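Local atomic coordinates of Hsp70/Hsp90 co-chaperone CNS1 (Saccharomyces cerevisiae, PDB entry 6HFM), a protein that acts as a co-chaperone of Hsp90 and Hsp70, stimulating the ATPase activity of the Hsp70 Ssa1 but not that of Hsp90. Residues E60-G65 against D78-G83. Numbering follows the deposited sequence.
Sequences EFDFVG and DLVLEG
In the C-terminal wheel domain of Cns1, helix 73-82 packs against one face of the mixed beta-sheet through V80, which meets D62 and V64 of strand 60-68. The contact is small, burying 129 Å² over both sides, and no hydrogen bond crosses it. D62 and V64, two apart on the strand, both direct their CB atoms at the helix, whereas F63 between them points away and packs on L52, L29 and L30. The backbones stay well separated, with the CA atoms of D62 and V80 7.8 Å apart, and the direct contacts between the segments are made by side chains. In D62, chi1 of -68° sets CG beside the backbone N and anti to the carbonyl carbon, bringing OD2 obliquely across CB and CG1 of V80. The polar partners of OD2 lie outside both segments: it accepts a hydrogen bond from Y55 OH and salt-bridges R87 NH2, which also bonds the carbonyl O of V80, linking strand and helix indirectly. V80 further touches Y55 on strand 47-55. At the V64 end the packing is purely apolar, CG2 of V64 lying 4.3 Å from CG1 of V80; the nearest approach is D62 OD2 to V80 CB, 3.8 Å.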
loop_
_atom_site.group_PDB
_atom_site.type_symbol
_atom_site.label_atom_id
_atom_site.label_comp_id
_atom_site.label_asym_id
_atom_site.label_seq_id
_atom_site.Cartn_x
_atom_site.Cartn_y
_atom_site.Cartn_z
ATOM N N GLU A 60 1.884 -9.501 11.785
ATOM C CA GLU A 60 1.090 -10.188 10.776
ATOM C C GLU A 60 1.002 -9.307 9.550
ATOM O O GLU A 60 1.218 -8.098 9.640
ATOM C CB GLU A 60 -0.309 -10.474 11.333
ATOM C CG GLU A 60 -1.212 -11.344 10.468
ATOM C CD GLU A 60 -0.620 -12.714 10.200
ATOM O OE1 GLU A 60 -0.882 -13.633 11.003
ATOM O OE2 GLU A 60 0.127 -12.859 9.206
ATOM N N PHE A 61 0.712 -9.924 8.409
ATOM C CA PHE A 61 0.384 -9.181 7.196
ATOM C C PHE A 61 -0.540 -9.985 6.288
ATOM O O PHE A 61 -0.610 -11.214 6.387
ATOM C CB PHE A 61 1.654 -8.705 6.451
ATOM C CG PHE A 61 2.386 -9.784 5.693
ATOM C CD1 PHE A 61 2.291 -9.866 4.303
ATOM C CD2 PHE A 61 3.208 -10.688 6.358
ATOM C CE1 PHE A 61 2.979 -10.846 3.595
ATOM C CE2 PHE A 61 3.899 -11.672 5.655
ATOM C CZ PHE A 61 3.786 -11.749 4.273
ATOM N N ASP A 62 -1.265 -9.267 5.433
ATOM C CA ASP A 62 -2.110 -9.865 4.405
ATOM C C ASP A 62 -1.551 -9.521 3.034
ATOM O O ASP A 62 -0.837 -8.527 2.869
ATOM C CB ASP A 62 -3.542 -9.324 4.477
ATOM C CG ASP A 62 -4.298 -9.760 5.715
ATOM O OD1 ASP A 62 -3.946 -10.772 6.348
ATOM O OD2 ASP A 62 -5.284 -9.069 6.050
ATOM N N PHE A 63 -1.895 -10.352 2.057
ATOM C CA PHE A 63 -1.578 -10.115 0.659
ATOM C C PHE A 63 -2.864 -10.174 -0.159
ATOM O O PHE A 63 -3.614 -11.146 -0.071
ATOM C CB PHE A 63 -0.589 -11.161 0.152
ATOM C CG PHE A 63 -0.297 -11.056 -1.319
ATOM C CD1 PHE A 63 0.449 -9.997 -1.810
ATOM C CD2 PHE A 63 -0.783 -12.009 -2.218
ATOM C CE1 PHE A 63 0.718 -9.887 -3.167
ATOM C CE2 PHE A 63 -0.511 -11.906 -3.574
ATOM C CZ PHE A 63 0.238 -10.841 -4.047
ATOM N N VAL A 64 -3.111 -9.128 -0.946
ATOM C CA VAL A 64 -4.258 -9.069 -1.849
ATOM C C VAL A 64 -3.688 -8.942 -3.257
ATOM O O VAL A 64 -3.016 -7.962 -3.567
ATOM C CB VAL A 64 -5.181 -7.882 -1.499
ATOM C CG1 VAL A 64 -6.362 -7.797 -2.458
ATOM C CG2 VAL A 64 -5.688 -8.017 -0.068
ATOM N N GLY A 65 -3.949 -9.941 -4.101
ATOM C CA GLY A 65 -3.329 -10.020 -5.420
ATOM C C GLY A 65 -3.695 -8.910 -6.384
ATOM O O GLY A 65 -2.856 -8.510 -7.198
ATOM N N ASP A 78 -12.166 -2.133 4.955
ATOM C CA ASP A 78 -13.395 -2.919 5.130
ATOM C C ASP A 78 -13.215 -4.361 4.651
ATOM O O ASP A 78 -13.651 -5.284 5.323
ATOM C CB ASP A 78 -14.594 -2.267 4.410
ATOM C CG ASP A 78 -15.077 -0.976 5.086
ATOM O OD1 ASP A 78 -14.767 -0.744 6.276
ATOM O OD2 ASP A 78 -15.781 -0.180 4.421
ATOM N N LEU A 79 -12.549 -4.547 3.511
ATOM C CA LEU A 79 -12.296 -5.885 2.962
ATOM C C LEU A 79 -11.434 -6.756 3.875
ATOM O O LEU A 79 -11.820 -7.870 4.211
ATOM C CB LEU A 79 -11.633 -5.790 1.579
ATOM C CG LEU A 79 -11.339 -7.105 0.837
ATOM C CD1 LEU A 79 -12.627 -7.811 0.433
ATOM C CD2 LEU A 79 -10.469 -6.849 -0.385
ATOM N N VAL A 80 -10.263 -6.252 4.261
ATOM C CA VAL A 80 -9.306 -7.054 5.040
ATOM C C VAL A 80 -9.744 -7.312 6.487
ATOM O O VAL A 80 -9.329 -8.307 7.081
ATOM C CB VAL A 80 -7.858 -6.481 5.000
ATOM C CG1 VAL A 80 -7.359 -6.397 3.562
ATOM C CG2 VAL A 80 -7.735 -5.128 5.705
ATOM N N LEU A 81 -10.586 -6.435 7.043
ATOM C CA LEU A 81 -11.105 -6.610 8.408
ATOM C C LEU A 81 -12.506 -7.250 8.505
ATOM O O LEU A 81 -12.989 -7.447 9.620
ATOM C CB LEU A 81 -11.108 -5.262 9.147
ATOM C CG LEU A 81 -9.776 -4.514 9.263
ATOM C CD1 LEU A 81 -9.961 -3.244 10.080
ATOM C CD2 LEU A 81 -8.676 -5.373 9.872
ATOM N N GLU A 82 -13.147 -7.589 7.378
ATOM C CA GLU A 82 -14.545 -8.085 7.404
ATOM C C GLU A 82 -14.683 -9.508 7.937
ATOM O O GLU A 82 -15.607 -9.794 8.703
ATOM C CB GLU A 82 -15.233 -7.982 6.027
ATOM C CG GLU A 82 -14.909 -9.079 5.013
ATOM C CD GLU A 82 -15.468 -8.799 3.625
ATOM O OE1 GLU A 82 -16.396 -7.970 3.492
ATOM O OE2 GLU A 82 -14.983 -9.422 2.657
ATOM N N GLY A 83 -13.778 -10.395 7.523
ATOM C CA GLY A 83 -13.829 -11.797 7.932
ATOM C C GLY A 83 -13.508 -11.970 9.406
ATOM O O GLY A 83 -13.074 -11.015 10.059
#